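Local atomic coordinates of glycerol Dehydrogenase (Unidentified, PDB entry 5XN8), a protein that catalyses the NAD-dependent oxidation of glycerol to dihydroxyacetone, and probably also acts on related diols such as 1,2-propanediol. Residues T261-C266 and A323-A328; Q282-N287 and L353-L358; T19-Y24 and V112-I117; K3-P8 and E197-L202. All blocks are in the same frame, centred on the assembly; numbering follows the deposited sequence.

Interaction 1: T261-C266 and A323-A328; sequences TILEEC and AAVAKA
L263 and V325 carry the inner part of this contact, which is wholly apolar. The L263 side chain crosses that of V325 at about a right angle, and its CD1 lies 3.5 Å from V325 CG2; the branch point follows, with L263 CG 3.8 Å from the same methyl. In V325, CG1 is anti to the backbone N (chi1 167°), which leaves CG2 beside that nitrogen and turned to the loop, although the CB does not aim straight at it. Nearer the surface, I262 stretches its delta methyl over the helix until CD1 is 4.1 Å from A328 CB. Alanines suit this face: A324 and A328, one turn apart, both point at the loop, and their short side chains let it come close.

Hydrogen bonds shape the loop rather than bridge the two segments. C266 N reaches back to L263 O at 3.2 Å, closing a 3-10 turn, while T261 OG1 bonds to N258 O in the preceding helix. The charged link is a salt bridge from E265 to K321, on the same helix as V325.

V325 also rests on F260 and on I352 of helix 345-363. The contact thus packs helix 318-329 against the connection between helices 252-260 and 271-285, which bear the zinc ligands H254 and H271, within the all-helical C-terminal domain typical of iron-containing alcohol dehydrogenases.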
loop_
_atom_site.group_PDB
_atom_site.type_symbol
_atom_site.label_atom_id
_atom_site.label_comp_id
_atom_site.label_asym_id
_atom_site.label_seq_id
_atom_site.Cartn_x
_atom_site.Cartn_y
_atom_site.Cartn_z
ATOM N N THR A 261 -14.898 3.622 -43.179
ATOM C CA THR A 261 -14.712 4.401 -44.411
ATOM C C THR A 261 -15.786 4.143 -45.472
ATOM O O THR A 261 -15.891 4.917 -46.422
ATOM C CB THR A 261 -13.312 4.198 -45.027
ATOM O OG1 THR A 261 -13.098 2.808 -45.303
ATOM C CG2 THR A 261 -12.221 4.712 -44.080
ATOM N N ILE A 262 -16.587 3.086 -45.302
ATOM C CA ILE A 262 -17.727 2.792 -46.206
ATOM C C ILE A 262 -18.909 3.756 -46.007
ATOM O O ILE A 262 -19.764 3.867 -46.884
ATOM C CB ILE A 262 -18.205 1.308 -46.068
ATOM C CG1 ILE A 262 -17.235 0.339 -46.799
ATOM C CG2 ILE A 262 -19.627 1.052 -46.567
ATOM C CD1 ILE A 262 -15.858 0.255 -46.183
ATOM N N LEU A 263 -18.966 4.428 -44.859
ATOM C CA LEU A 263 -20.017 5.404 -44.562
ATOM C C LEU A 263 -19.527 6.810 -44.893
ATOM O O LEU A 263 -18.518 7.263 -44.347
ATOM C CB LEU A 263 -20.410 5.311 -43.085
ATOM C CG LEU A 263 -20.792 3.909 -42.593
ATOM C CD1 LEU A 263 -21.159 3.960 -41.126
ATOM C CD2 LEU A 263 -21.943 3.308 -43.397
ATOM N N GLU A 264 -20.238 7.487 -45.790
ATOM C CA GLU A 264 -19.839 8.819 -46.276
ATOM C C GLU A 264 -19.949 9.910 -45.196
ATOM O O GLU A 264 -19.208 10.894 -45.225
ATOM C CB GLU A 264 -20.624 9.204 -47.529
ATOM C CG GLU A 264 -22.131 9.346 -47.316
ATOM C CD GLU A 264 -22.861 9.933 -48.517
ATOM O OE1 GLU A 264 -22.333 10.866 -49.181
ATOM O OE2 GLU A 264 -24.004 9.476 -48.798
ATOM N N GLU A 265 -20.876 9.732 -44.260
ATOM C CA GLU A 265 -20.993 10.599 -43.067
ATOM C C GLU A 265 -19.726 10.708 -42.206
ATOM O O GLU A 265 -19.547 11.707 -41.515
ATOM C CB GLU A 265 -22.172 10.182 -42.169
ATOM C CG GLU A 265 -22.318 8.674 -41.894
ATOM C CD GLU A 265 -23.418 8.024 -42.684
ATOM O OE1 GLU A 265 -23.206 7.763 -43.899
ATOM O OE2 GLU A 265 -24.476 7.765 -42.067
ATOM N N CYS A 266 -18.875 9.683 -42.235
ATOM C CA CYS A 266 -17.587 9.697 -41.525
ATOM C C CYS A 266 -16.418 10.327 -42.297
ATOM O O CYS A 266 -15.332 10.463 -41.737
ATOM C CB CYS A 266 -17.192 8.269 -41.129
ATOM S SG CYS A 266 -18.383 7.454 -40.057
ATOM N N ALA A 323 -23.798 -2.946 -39.067
ATOM C CA ALA A 323 -23.665 -4.303 -39.611
ATOM C C ALA A 323 -22.742 -4.306 -40.823
ATOM O O ALA A 323 -21.860 -5.160 -40.924
ATOM C CB ALA A 323 -25.018 -4.889 -39.969
ATOM N N ALA A 324 -22.932 -3.347 -41.727
ATOM C CA ALA A 324 -22.056 -3.199 -42.903
ATOM C C ALA A 324 -20.606 -2.849 -42.528
ATOM O O ALA A 324 -19.672 -3.379 -43.130
ATOM C CB ALA A 324 -22.622 -2.161 -43.860
ATOM N N VAL A 325 -20.434 -1.955 -41.548
ATOM C CA VAL A 325 -19.111 -1.605 -40.994
ATOM C C VAL A 325 -18.443 -2.824 -40.348
ATOM O O VAL A 325 -17.236 -3.001 -40.459
ATOM C CB VAL A 325 -19.208 -0.443 -39.968
ATOM C CG1 VAL A 325 -17.939 -0.275 -39.143
ATOM C CG2 VAL A 325 -19.531 0.862 -40.682
ATOM N N ALA A 326 -19.243 -3.642 -39.672
ATOM C CA ALA A 326 -18.776 -4.877 -39.050
ATOM C C ALA A 326 -18.287 -5.934 -40.052
ATOM O O ALA A 326 -17.298 -6.626 -39.782
ATOM C CB ALA A 326 -19.875 -5.459 -38.179
ATOM N N LYS A 327 -18.989 -6.075 -41.181
ATOM C CA LYS A 327 -18.580 -7.007 -42.246
ATOM C C LYS A 327 -17.268 -6.590 -42.881
ATOM O O LYS A 327 -16.377 -7.423 -43.083
ATOM C CB LYS A 327 -19.624 -7.120 -43.356
ATOM C CG LYS A 327 -20.924 -7.795 -42.945
ATOM C CD LYS A 327 -21.961 -7.778 -44.078
ATOM C CE LYS A 327 -21.535 -8.507 -45.354
ATOM N NZ LYS A 327 -22.480 -8.297 -46.497
ATOM N N ALA A 328 -17.166 -5.308 -43.216
ATOM C CA ALA A 328 -15.971 -4.769 -43.858
ATOM C C ALA A 328 -14.754 -4.788 -42.929
ATOM O O ALA A 328 -13.624 -4.892 -43.406
ATOM C CB ALA A 328 -16.234 -3.359 -44.373
#

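Interaction 2: Q282-N287 and L353-L358; sequences QLVLQN and LTADLL
No flat group enters this knobs-into-holes contact of V284 with T354, A355 and L358; the planar amides here, those of Q282 and Q286, lie on the side of segment 282-287 turned from helix 345-363. They meet neither face on face nor in one plane: Q282 NE2 donates to Q286 OE1 at 3.1 Å, with the donor tilted 33° from the acceptor's carbonyl plane. Q282 OE1 in turn accepts from A253 N, which helps to fix this buried amide.

The contact joins two helices of the C-terminal helical domain. V284 is the knob, and A351, T354, A355 and L358 of helix 345-363 line the hole. A355 is one of its four corners, and being small it lets V284 CG2 come to 4.0 Å from A355 CA. T354 offers its carbon side, its CB lying 3.9 Å from V284 CG1, while its OG1 is bonded to A350 O in its own helix. A beta-branched valine fits because its two methyls serve different walls.

The second subunit covers the pair, with its T227 on V284, its A220 on T354 and its L219 on L358. At the L358 corner, V284 CG2 lies 3.5 Å from L358 CD1.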
loop_
_atom_site.group_PDB
_atom_site.type_symbol
_atom_site.label_atom_id
_atom_site.label_comp_id
_atom_site.label_asym_id
_atom_site.label_seq_id
_atom_site.Cartn_x
_atom_site.Cartn_y
_atom_site.Cartn_z
ATOM N N GLN A 282 -12.608 -1.726 -29.518
ATOM C CA GLN A 282 -11.694 -2.829 -29.189
ATOM C C GLN A 282 -11.701 -3.179 -27.697
ATOM O O GLN A 282 -11.602 -4.352 -27.354
ATOM C CB GLN A 282 -10.262 -2.541 -29.660
ATOM C CG GLN A 282 -9.292 -3.696 -29.381
ATOM C CD GLN A 282 -7.878 -3.420 -29.820
ATOM O OE1 GLN A 282 -7.632 -2.933 -30.915
ATOM N NE2 GLN A 282 -6.933 -3.756 -28.970
ATOM N N LEU A 283 -11.830 -2.180 -26.823
ATOM C CA LEU A 283 -11.883 -2.425 -25.374
ATOM C C LEU A 283 -13.096 -3.252 -24.952
ATOM O O LEU A 283 -12.991 -4.146 -24.114
ATOM C CB LEU A 283 -11.891 -1.105 -24.596
ATOM C CG LEU A 283 -10.676 -0.188 -24.676
ATOM C CD1 LEU A 283 -10.921 1.037 -23.810
ATOM C CD2 LEU A 283 -9.399 -0.899 -24.278
ATOM N N VAL A 284 -14.246 -2.938 -25.530
ATOM C CA VAL A 284 -15.483 -3.698 -25.327
ATOM C C VAL A 284 -15.365 -5.091 -25.944
ATOM O O VAL A 284 -15.921 -6.054 -25.417
ATOM C CB VAL A 284 -16.691 -2.950 -25.925
ATOM C CG1 VAL A 284 -17.951 -3.815 -25.902
ATOM C CG2 VAL A 284 -16.929 -1.645 -25.161
ATOM N N LEU A 285 -14.639 -5.175 -27.056
ATOM C CA LEU A 285 -14.401 -6.426 -27.781
ATOM C C LEU A 285 -13.539 -7.417 -26.994
ATOM O O LEU A 285 -13.884 -8.599 -26.902
ATOM C CB LEU A 285 -13.733 -6.115 -29.125
ATOM C CG LEU A 285 -13.704 -7.185 -30.213
ATOM C CD1 LEU A 285 -15.117 -7.570 -30.607
ATOM C CD2 LEU A 285 -12.925 -6.663 -31.397
ATOM N N GLN A 286 -12.424 -6.933 -26.446
ATOM C CA GLN A 286 -11.538 -7.757 -25.591
ATOM C C GLN A 286 -11.945 -7.766 -24.108
ATOM O O GLN A 286 -11.273 -8.379 -23.283
ATOM C CB GLN A 286 -10.068 -7.338 -25.762
ATOM C CG GLN A 286 -9.655 -6.016 -25.116
ATOM C CD GLN A 286 -8.364 -5.447 -25.700
ATOM O OE1 GLN A 286 -8.026 -5.694 -26.863
ATOM N NE2 GLN A 286 -7.650 -4.662 -24.907
ATOM N N ASN A 287 -13.055 -7.104 -23.784
ATOM C CA ASN A 287 -13.593 -7.040 -22.426
ATOM C C ASN A 287 -12.584 -6.519 -21.420
ATOM O O ASN A 287 -12.279 -7.168 -20.428
ATOM C CB ASN A 287 -14.156 -8.403 -21.992
ATOM C CG ASN A 287 -15.007 -8.303 -20.755
ATOM O OD1 ASN A 287 -15.813 -7.381 -20.631
ATOM N ND2 ASN A 287 -14.818 -9.231 -19.821
ATOM N N LEU A 353 -21.856 -1.075 -30.915
ATOM C CA LEU A 353 -23.102 -0.573 -30.332
ATOM C C LEU A 353 -22.992 -0.374 -28.820
ATOM O O LEU A 353 -23.497 0.618 -28.277
ATOM C CB LEU A 353 -24.292 -1.490 -30.654
ATOM C CG LEU A 353 -24.723 -1.601 -32.128
ATOM C CD1 LEU A 353 -26.084 -2.277 -32.275
ATOM C CD2 LEU A 353 -24.750 -0.243 -32.812
ATOM N N THR A 354 -22.334 -1.310 -28.146
ATOM C CA THR A 354 -22.142 -1.205 -26.704
ATOM C C THR A 354 -21.188 -0.068 -26.350
ATOM O O THR A 354 -21.440 0.684 -25.402
ATOM C CB THR A 354 -21.629 -2.525 -26.113
ATOM O OG1 THR A 354 -22.549 -3.575 -26.423
ATOM C CG2 THR A 354 -21.456 -2.415 -24.589
ATOM N N ALA A 355 -20.114 0.065 -27.123
ATOM C CA ALA A 355 -19.174 1.176 -26.960
ATOM C C ALA A 355 -19.872 2.525 -27.081
ATOM O O ALA A 355 -19.641 3.418 -26.262
ATOM C CB ALA A 355 -18.053 1.081 -27.974
ATOM N N ASP A 356 -20.722 2.660 -28.102
ATOM C CA ASP A 356 -21.551 3.863 -28.295
ATOM C C ASP A 356 -22.381 4.180 -27.057
ATOM O O ASP A 356 -22.374 5.310 -26.573
ATOM C CB ASP A 356 -22.464 3.673 -29.516
ATOM C CG ASP A 356 -23.442 4.809 -29.713
ATOM O OD1 ASP A 356 -22.987 5.946 -29.948
ATOM O OD2 ASP A 356 -24.664 4.558 -29.649
ATOM N N LEU A 357 -23.082 3.173 -26.535
ATOM C CA LEU A 357 -23.867 3.332 -25.308
ATOM C C LEU A 357 -23.005 3.650 -24.089
ATOM O O LEU A 357 -23.451 4.383 -23.212
ATOM C CB LEU A 357 -24.751 2.107 -25.051
ATOM C CG LEU A 357 -25.888 1.877 -26.063
ATOM C CD1 LEU A 357 -26.719 0.673 -25.676
ATOM C CD2 LEU A 357 -26.802 3.097 -26.204
ATOM N N LEU A 358 -21.781 3.129 -24.024
ATOM C CA LEU A 358 -20.838 3.520 -22.952
ATOM C C LEU A 358 -20.437 4.984 -23.056
ATOM O O LEU A 358 -20.354 5.680 -22.035
ATOM C CB LEU A 358 -19.593 2.625 -22.930
ATOM C CG LEU A 358 -19.887 1.225 -22.399
ATOM C CD1 LEU A 358 -18.823 0.225 -22.843
ATOM C CD2 LEU A 358 -20.023 1.204 -20.879
#

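Interaction 3: T19-Y24 and V112-I117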
loop_
_atom_site.group_PDB
_atom_site.type_symbol
_atom_site.label_atom_id
_atom_site.label_comp_id
_atom_site.label_asym_id
_atom_site.label_seq_id
_atom_site.Cartn_x
_atom_site.Cartn_y
_atom_site.Cartn_z
ATOM N N THR A 19 15.544 23.772 -40.019
ATOM C CA THR A 19 16.726 24.551 -40.402
ATOM C C THR A 19 18.042 24.035 -39.785
ATOM O O THR A 19 19.109 24.565 -40.100
ATOM C CB THR A 19 16.549 26.027 -39.992
ATOM O OG1 THR A 19 16.131 26.093 -38.621
ATOM C CG2 THR A 19 15.517 26.714 -40.897
ATOM N N LEU A 20 17.970 23.018 -38.918
ATOM C CA LEU A 20 19.142 22.444 -38.248
ATOM C C LEU A 20 19.516 21.022 -38.696
ATOM O O LEU A 20 20.561 20.511 -38.285
ATOM C CB LEU A 20 18.914 22.443 -36.727
ATOM C CG LEU A 20 18.881 23.798 -36.026
ATOM C CD1 LEU A 20 18.449 23.608 -34.575
ATOM C CD2 LEU A 20 20.234 24.497 -36.102
ATOM N N PHE A 21 18.692 20.392 -39.530
ATOM C CA PHE A 21 18.895 18.984 -39.919
ATOM C C PHE A 21 19.922 18.800 -41.039
ATOM O O PHE A 21 20.270 17.663 -41.360
ATOM C CB PHE A 21 17.550 18.335 -40.283
ATOM C CG PHE A 21 17.113 18.545 -41.720
ATOM C CD1 PHE A 21 16.499 19.731 -42.133
ATOM C CD2 PHE A 21 17.286 17.533 -42.651
ATOM C CE1 PHE A 21 16.095 19.901 -43.447
ATOM C CE2 PHE A 21 16.893 17.702 -43.976
ATOM C CZ PHE A 21 16.290 18.884 -44.373
ATOM N N GLY A 22 20.404 19.899 -41.621
ATOM C CA GLY A 22 21.367 19.847 -42.715
ATOM C C GLY A 22 22.677 19.151 -42.388
ATOM O O GLY A 22 23.268 18.504 -43.256
ATOM N N ALA A 23 23.130 19.287 -41.144
ATOM C CA ALA A 23 24.358 18.633 -40.674
ATOM C C ALA A 23 24.313 17.126 -40.903
ATOM O O ALA A 23 25.263 16.540 -41.424
ATOM C CB ALA A 23 24.582 18.933 -39.195
ATOM N N TYR A 24 23.189 16.513 -40.544
ATOM C CA TYR A 24 23.014 15.070 -40.683
ATOM C C TYR A 24 22.668 14.678 -42.120
ATOM O O TYR A 24 23.088 13.620 -42.592
ATOM C CB TYR A 24 21.935 14.557 -39.728
ATOM C CG TYR A 24 22.188 14.874 -38.260
ATOM C CD1 TYR A 24 21.767 16.078 -37.714
ATOM C CD2 TYR A 24 22.812 13.951 -37.409
ATOM C CE1 TYR A 24 21.960 16.372 -36.366
ATOM C CE2 TYR A 24 23.020 14.230 -36.068
ATOM C CZ TYR A 24 22.595 15.446 -35.545
ATOM O OH TYR A 24 22.787 15.741 -34.211
ATOM N N VAL A 112 14.205 11.929 -46.608
ATOM C CA VAL A 112 13.988 12.749 -45.426
ATOM C C VAL A 112 12.518 13.143 -45.433
ATOM O O VAL A 112 12.013 13.612 -46.455
ATOM C CB VAL A 112 14.849 14.033 -45.462
ATOM C CG1 VAL A 112 14.625 14.870 -44.206
ATOM C CG2 VAL A 112 16.318 13.687 -45.640
ATOM N N VAL A 113 11.835 12.953 -44.308
ATOM C CA VAL A 113 10.438 13.382 -44.165
ATOM C C VAL A 113 10.363 14.447 -43.079
ATOM O O VAL A 113 10.934 14.285 -42.003
ATOM C CB VAL A 113 9.461 12.211 -43.886
ATOM C CG1 VAL A 113 9.278 11.365 -45.142
ATOM C CG2 VAL A 113 9.903 11.337 -42.724
ATOM N N ILE A 114 9.668 15.542 -43.379
ATOM C CA ILE A 114 9.555 16.680 -42.473
ATOM C C ILE A 114 8.069 17.002 -42.274
ATOM O O ILE A 114 7.544 17.903 -42.920
ATOM C CB ILE A 114 10.326 17.921 -43.007
ATOM C CG1 ILE A 114 11.739 17.526 -43.457
ATOM C CG2 ILE A 114 10.391 19.018 -41.945
ATOM C CD1 ILE A 114 12.632 18.697 -43.823
ATOM N N PRO A 115 7.388 16.257 -41.375
ATOM C CA PRO A 115 5.999 16.572 -41.064
ATOM C C PRO A 115 5.841 17.948 -40.424
ATOM O O PRO A 115 6.502 18.246 -39.430
ATOM C CB PRO A 115 5.595 15.471 -40.066
ATOM C CG PRO A 115 6.571 14.373 -40.266
ATOM C CD PRO A 115 7.840 15.043 -40.665
ATOM N N THR A 116 4.991 18.776 -41.015
ATOM C CA THR A 116 4.619 20.072 -40.459
ATOM C C THR A 116 3.410 19.976 -39.500
ATOM O O THR A 116 3.030 20.971 -38.877
ATOM C CB THR A 116 4.290 21.057 -41.594
ATOM O OG1 THR A 116 3.236 20.519 -42.404
ATOM C CG2 THR A 116 5.519 21.288 -42.458
ATOM N N ILE A 117 2.814 18.781 -39.396
ATOM C CA ILE A 117 1.691 18.500 -38.494
ATOM C C ILE A 117 1.937 17.147 -37.821
ATOM O O ILE A 117 2.536 16.267 -38.430
ATOM C CB ILE A 117 0.359 18.499 -39.293
ATOM C CG1 ILE A 117 0.006 19.920 -39.763
ATOM C CG2 ILE A 117 -0.778 17.945 -38.461
ATOM C CD1 ILE A 117 -1.025 19.989 -40.876
#
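F21 drives its phenyl ring against two residues of strand 111-115, V112 and I114. I114 CD1 lies 3.7 Å from both F21 CE1 and F21 CZ. V112 CG1 sits 3.6 Å from F21 CE2 and 4.1 Å from F21 CD2. Both methyls approach the ring obliquely, but V112 points toward F21 from the opposite direction, whereas I114 crosses it at about a right angle. Being two apart on an extended strand, V112 and I114 project from the same side of the sheet, and the ring spans them both. Beta-branched residues suit the strand backbone, and a large aromatic suits F21 because the main chains are far apart, 9.7 Å between the CA atoms of F21 and V112.

In F21 the ring carbon CG stands between the backbone N and the carbonyl carbon (chi1 86°), which turns the ring to the strand. The strand is set in turn by backbone hydrogen bonds between V112 and I114 and strand 87-92, and between V113 and strand 149-153. T116, two residues after I114, probably binds NAD(+).

Around the ring, V48 and L52 of helix 38-54, M149 of strand 149-153 and L12 of strand 10-14 complete an apolar cluster, so that the contact seats the turn between helices 17-20 and 22-25 on one face of the parallel sheet of the N-terminal, Rossmann-like domain.

Interaction 4: K3-P8 and E197-L202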
loop_
_atom_site.group_PDB
_atom_site.type_symbol
_atom_site.label_atom_id
_atom_site.label_comp_id
_atom_site.label_asym_id
_atom_site.label_seq_id
_atom_site.Cartn_x
_atom_site.Cartn_y
_atom_site.Cartn_z
ATOM N N LYS A 3 12.074 -12.525 -33.765
ATOM C CA LYS A 3 11.572 -11.225 -33.307
ATOM C C LYS A 3 12.235 -10.165 -34.176
ATOM O O LYS A 3 13.429 -10.242 -34.450
ATOM C CB LYS A 3 11.892 -10.992 -31.831
ATOM C CG LYS A 3 11.223 -11.969 -30.879
ATOM C CD LYS A 3 11.741 -11.814 -29.460
ATOM C CE LYS A 3 10.858 -12.545 -28.461
ATOM N NZ LYS A 3 11.413 -12.434 -27.080
ATOM N N VAL A 4 11.450 -9.202 -34.656
ATOM C CA VAL A 4 11.966 -8.153 -35.537
ATOM C C VAL A 4 11.475 -6.799 -35.075
ATOM O O VAL A 4 10.334 -6.661 -34.654
ATOM C CB VAL A 4 11.571 -8.366 -37.019
ATOM C CG1 VAL A 4 12.341 -7.404 -37.927
ATOM C CG2 VAL A 4 11.836 -9.811 -37.447
ATOM N N ILE A 5 12.367 -5.813 -35.142
ATOM C CA ILE A 5 12.022 -4.404 -34.943
ATOM C C ILE A 5 12.719 -3.604 -36.042
ATOM O O ILE A 5 13.879 -3.875 -36.369
ATOM C CB ILE A 5 12.428 -3.904 -33.525
ATOM C CG1 ILE A 5 12.030 -2.439 -33.316
ATOM C CG2 ILE A 5 13.926 -4.075 -33.265
ATOM C CD1 ILE A 5 12.151 -1.975 -31.881
ATOM N N GLN A 6 12.008 -2.645 -36.638
ATOM C CA GLN A 6 12.629 -1.726 -37.596
ATOM C C GLN A 6 12.407 -0.283 -37.186
ATOM O O GLN A 6 11.544 0.022 -36.363
ATOM C CB GLN A 6 12.203 -2.007 -39.047
ATOM C CG GLN A 6 10.715 -1.933 -39.371
ATOM C CD GLN A 6 10.441 -2.320 -40.818
ATOM O OE1 GLN A 6 10.599 -3.491 -41.214
ATOM N NE2 GLN A 6 10.064 -1.338 -41.629
ATOM N N SER A 7 13.238 0.596 -37.729
ATOM C CA SER A 7 13.253 1.994 -37.337
ATOM C C SER A 7 13.789 2.863 -38.468
ATOM O O SER A 7 14.555 2.376 -39.307
ATOM C CB SER A 7 14.128 2.166 -36.085
ATOM O OG SER A 7 14.040 3.480 -35.540
ATOM N N PRO A 8 13.376 4.146 -38.516
ATOM C CA PRO A 8 14.116 5.083 -39.359
ATOM C C PRO A 8 15.517 5.293 -38.789
ATOM O O PRO A 8 15.678 5.290 -37.568
ATOM C CB PRO A 8 13.297 6.376 -39.239
ATOM C CG PRO A 8 12.616 6.257 -37.924
ATOM C CD PRO A 8 12.247 4.809 -37.842
ATOM N N GLU A 197 10.442 -6.917 -27.048
ATOM C CA GLU A 197 9.997 -6.200 -25.857
ATOM C C GLU A 197 10.165 -4.699 -26.029
ATOM O O GLU A 197 9.330 -3.929 -25.539
ATOM C CB GLU A 197 10.733 -6.665 -24.602
ATOM C CG GLU A 197 10.513 -8.127 -24.230
ATOM C CD GLU A 197 9.038 -8.492 -24.093
ATOM O OE1 GLU A 197 8.283 -7.716 -23.492
ATOM O OE2 GLU A 197 8.647 -9.568 -24.584
ATOM N N ALA A 198 11.223 -4.303 -26.735
ATOM C CA ALA A 198 11.490 -2.897 -27.084
ATOM C C ALA A 198 10.288 -2.187 -27.692
ATOM O O ALA A 198 9.854 -1.143 -27.201
ATOM C CB ALA A 198 12.668 -2.818 -28.053
ATOM N N ALA A 199 9.762 -2.766 -28.758
ATOM C CA ALA A 199 8.621 -2.223 -29.501
ATOM C C ALA A 199 7.353 -2.171 -28.666
ATOM O O ALA A 199 6.611 -1.180 -28.726
ATOM C CB ALA A 199 8.384 -3.050 -30.760
ATOM N N LEU A 200 7.098 -3.228 -27.898
ATOM C CA LEU A 200 5.939 -3.286 -26.990
ATOM C C LEU A 200 6.063 -2.306 -25.828
ATOM O O LEU A 200 5.070 -1.719 -25.402
ATOM C CB LEU A 200 5.760 -4.704 -26.444
ATOM C CG LEU A 200 4.568 -4.948 -25.508
ATOM C CD1 LEU A 200 3.268 -4.933 -26.278
ATOM C CD2 LEU A 200 4.713 -6.251 -24.752
ATOM N N SER A 201 7.269 -2.159 -25.290
ATOM C CA SER A 201 7.527 -1.184 -24.223
ATOM C C SER A 201 7.264 0.247 -24.695
ATOM O O SER A 201 6.714 1.048 -23.951
ATOM C CB SER A 201 8.965 -1.296 -23.729
ATOM O OG SER A 201 9.834 -0.688 -24.659
ATOM N N LEU A 202 7.676 0.559 -25.923
ATOM C CA LEU A 202 7.444 1.886 -26.521
ATOM C C LEU A 202 5.972 2.111 -26.852
ATOM O O LEU A 202 5.470 3.230 -26.730
ATOM C CB LEU A 202 8.298 2.083 -27.777
ATOM C CG LEU A 202 9.808 2.231 -27.597
ATOM C CD1 LEU A 202 10.476 2.178 -28.963
ATOM C CD2 LEU A 202 10.214 3.499 -26.867
#
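I5 reaches from strand 3-6 to A198 and A199 at the start of helix 197-223. Its CB is aimed at the helix, and from there the chain runs almost fully extended: CG1 stands opposite the backbone N (chi1 -179°) and chi2 of 169° carries the delta methyl straight on. CB and CG1 therefore act as a spacer, and the touching is left to CD1. This methyl lies 4.0 Å from A198 CB, 4.1 Å from A199 CB and 4.0 Å from A199 N, settling into the notch between two neighbouring alanines. Their small side chains let the isoleucine approach the helix backbone itself, while A199 N is engaged by T196 OG1.

Behind the notch, A198 O is gripped twice. S201 OG donates to it at 2.6 Å and L202 N at 3.0 Å, both from the same face of the carbonyl plane. The serine thus satisfies its hydroxyl within its own helix.

Charge gathers at the helix start. K3 NZ and E197 OE2, 4.7 Å apart, probably attract each other weakly; K3 NZ also makes a long, weak ion pair with D228 of the third subunit. E197 forms a salt bridge to R232 of the third subunit, and E235 of that subunit accepts a hydrogen bond from A198 N; the carboxylate of E235 probably suits the positive end of the helix dipole.

Strand 3-6 itself pairs antiparallel with a strand of the third subunit, continuing the sheet across the interface. Within its own chain, S247 of helix 228-247 lies beside I5, while L200 packs on helix 162-185 and L202 on helix 228-247.

How the interactions relate
Interactions 1 and 2 belong to the helical half of the subunit. Their centres are 17 Å apart, and they use the consecutive helices 318-329 and 345-363. Segment 261-266 follows the helix of H254, and segment 282-287 shares helix 271-285 with H271; with D171 these histidines hold the zinc, although neither contact touches the site. Interaction 3 lies on the opposite side of the chain's centre, 37 Å from interaction 1 between centres, in the half that probably binds NAD(+). Interaction 4 comes within about 7 Å of interaction 3, nearest atoms, and both border the third subunit, whereas interaction 2 meets the second. A199 lies about 12 Å from D121, a probable glycerol-binding residue, side chain to side chain.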